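Local coordinates for endoglucanase (Ruminococcus champanellensis, PDB 6WQP), which probably hydrolyses beta-1,4-glucosidic bonds in cellulose, as a glycoside hydrolase of family 5, at residues D34-S39 and S79-T84. Numbering follows the deposited sequence.
Sequences DATTTS and SWIDHT. With NA (sodium ion), chain F.
The carboxylate of Asp-82 reaches across to residues 36-38 and uses both oxygens there. Asp-82 OD2 accepts from Thr-37 N at 2.9 Å in a nearly straight bond (170°), the donor standing above the carboxylate plane, while Asp-82 OD1 accepts from the hydroxyl Thr-38 OG1, also at 2.9 Å, on its syn lone pair. Asp-82 holds CG anti to its own carbonyl carbon (chi1 -64°), which carries the carboxylate toward the other loop; OD2 of Asp-82 also lies 3.3 Å from CA of Thr-36 and is hydrogen-bonded to a water as well. A leucine in place of Asp-82 would probably leave the Thr-37 N-H and the Thr-38 hydroxyl without their acceptor and free the Thr-38 side chain to turn. The two loops follow neighbouring strands of a TIM barrel, 26-29 and 73-76, and meet beyond the C-terminal ends of those strands, the side on which family 5 enzymes carry their active site. Nearer the barrel, Ser-79 OG donates to Asp-34 O at 2.8 Å, tilted out of the carbonyl plane, and also bonds to the backbone of His-120. Thr-36 turns its methyl CG2 onto CB of Ser-79 (3.6 Å), and this methyl lies 4.1 Å from CG2 of Ile-81. One water bridges Ala-35 O, Ser-79 O and the ring edge of His-83 at NE2; His-83 in turn stacks on Trp-96. Behind the Asp-82 turn, the carbonyl oxygens of Ile-81 and Thr-84 bind a sodium ion, at 2.5 Å from Ile-81 O, with four waters completing its six ligands.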
loop_
_atom_site.group_PDB
_atom_site.type_symbol
_atom_site.label_atom_id
_atom_site.label_comp_id
_atom_site.label_asym_id
_atom_site.label_seq_id
_atom_site.Cartn_x
_atom_site.Cartn_y
_atom_site.Cartn_z
ATOM N N ASP A 34 10.368 -0.658 2.927
ATOM C CA ASP A 34 10.289 -0.836 1.481
ATOM C C ASP A 34 11.586 -0.459 0.760
ATOM O O ASP A 34 11.712 -0.724 -0.444
ATOM C CB ASP A 34 9.118 -0.007 0.907
ATOM C CG ASP A 34 9.048 1.419 1.474
ATOM O OD1 ASP A 34 9.093 1.579 2.710
ATOM O OD2 ASP A 34 8.916 2.375 0.673
ATOM N N ALA A 35 12.555 0.144 1.453
ATOM C CA ALA A 35 13.793 0.535 0.793
ATOM C C ALA A 35 14.575 -0.700 0.337
ATOM O O ALA A 35 14.729 -1.669 1.090
ATOM C CB ALA A 35 14.633 1.390 1.731
ATOM N N THR A 36 15.053 -0.671 -0.903
ATOM C CA THR A 36 15.869 -1.749 -1.451
ATOM C C THR A 36 17.285 -1.241 -1.669
ATOM O O THR A 36 17.524 -0.040 -1.824
ATOM C CB THR A 36 15.304 -2.286 -2.775
ATOM O OG1 THR A 36 15.157 -1.220 -3.712
ATOM C CG2 THR A 36 13.964 -2.994 -2.562
ATOM N N THR A 37 18.231 -2.188 -1.668
ATOM C CA THR A 37 19.651 -1.922 -1.874
ATOM C C THR A 37 20.225 -2.873 -2.915
ATOM O O THR A 37 21.443 -3.117 -2.935
ATOM C CB THR A 37 20.430 -2.061 -0.559
ATOM O OG1 THR A 37 20.305 -3.394 -0.070
ATOM C CG2 THR A 37 19.906 -1.085 0.493
ATOM N N THR A 38 19.373 -3.411 -3.792
ATOM C CA THR A 38 19.736 -4.589 -4.572
ATOM C C THR A 38 20.982 -4.360 -5.416
ATOM O O THR A 38 21.835 -5.248 -5.530
ATOM C CB THR A 38 18.552 -4.984 -5.457
ATOM O OG1 THR A 38 17.337 -4.918 -4.688
ATOM C CG2 THR A 38 18.737 -6.386 -5.999
ATOM N N SER A 39 21.112 -3.177 -6.009
ATOM C CA SER A 39 22.185 -2.933 -6.961
ATOM C C SER A 39 23.529 -2.655 -6.304
ATOM O O SER A 39 24.545 -2.626 -7.009
ATOM C CB SER A 39 21.821 -1.755 -7.864
ATOM O OG SER A 39 21.669 -0.570 -7.103
ATOM N N SER A 79 9.660 -4.387 1.464
ATOM C CA SER A 79 10.369 -5.062 0.390
ATOM C C SER A 79 11.162 -6.221 0.983
ATOM O O SER A 79 11.986 -6.019 1.877
ATOM C CB SER A 79 11.269 -4.096 -0.371
ATOM O OG SER A 79 10.480 -3.125 -1.047
ATOM N N TRP A 80 10.884 -7.430 0.503
ATOM C CA TRP A 80 11.483 -8.647 1.035
ATOM C C TRP A 80 12.645 -9.162 0.188
ATOM O O TRP A 80 13.407 -10.002 0.668
ATOM C CB TRP A 80 10.418 -9.750 1.154
ATOM C CG TRP A 80 9.228 -9.340 1.988
ATOM C CD1 TRP A 80 8.146 -8.618 1.575
ATOM C CD2 TRP A 80 9.009 -9.637 3.371
ATOM N NE1 TRP A 80 7.278 -8.431 2.619
ATOM C CE2 TRP A 80 7.779 -9.053 3.731
ATOM C CE3 TRP A 80 9.734 -10.329 4.343
ATOM C CZ2 TRP A 80 7.258 -9.136 5.016
ATOM C CZ3 TRP A 80 9.211 -10.425 5.618
ATOM C CH2 TRP A 80 7.986 -9.824 5.949
ATOM N N ILE A 81 12.817 -8.653 -1.037
ATOM C CA ILE A 81 13.722 -9.283 -1.997
ATOM C C ILE A 81 15.147 -9.368 -1.453
ATOM O O ILE A 81 15.819 -10.394 -1.600
ATOM C CB ILE A 81 13.679 -8.535 -3.338
ATOM C CG1 ILE A 81 14.684 -9.152 -4.312
ATOM C CG2 ILE A 81 13.971 -7.050 -3.140
ATOM C CD1 ILE A 81 14.493 -8.700 -5.736
ATOM N N ASP A 82 15.644 -8.285 -0.842
ATOM C CA ASP A 82 17.025 -8.284 -0.354
ATOM C C ASP A 82 17.211 -9.146 0.886
ATOM O O ASP A 82 18.358 -9.325 1.327
ATOM C CB ASP A 82 17.480 -6.849 -0.063
ATOM C CG ASP A 82 17.516 -5.981 -1.306
ATOM O OD1 ASP A 82 17.947 -6.462 -2.369
ATOM O OD2 ASP A 82 17.109 -4.804 -1.208
ATOM N N HIS A 83 16.127 -9.699 1.426
ATOM C CA HIS A 83 16.119 -10.522 2.634
ATOM C C HIS A 83 15.613 -11.934 2.363
ATOM O O HIS A 83 15.340 -12.690 3.313
ATOM C CB HIS A 83 15.256 -9.836 3.699
ATOM C CG HIS A 83 15.504 -8.364 3.799
ATOM N ND1 HIS A 83 16.574 -7.838 4.491
ATOM C CD2 HIS A 83 14.832 -7.307 3.290
ATOM C CE1 HIS A 83 16.544 -6.520 4.414
ATOM N NE2 HIS A 83 15.499 -6.173 3.687
ATOM N N THR A 84 15.487 -12.309 1.093
ATOM C CA THR A 84 14.959 -13.599 0.675
ATOM C C THR A 84 16.098 -14.429 0.100
ATOM O O THR A 84 16.837 -13.953 -0.766
ATOM C CB THR A 84 13.868 -13.430 -0.379
ATOM O OG1 THR A 84 12.797 -12.640 0.145
ATOM C CG2 THR A 84 13.328 -14.783 -0.832
HETATM NA NA NA F . 17.461 -12.069 -2.386
HETATM O O HOH W 1 14.051 -4.046 2.451
HETATM O O HOH W 2 17.275 -3.784 1.370
HETATM O O HOH W 3 19.199 -11.246 -0.659
HETATM O O HOH W 4 18.803 -14.199 -3.050
HETATM O O HOH W 5 18.794 -10.864 -3.757
HETATM O O HOH W 6 15.946 -12.916 -3.830
#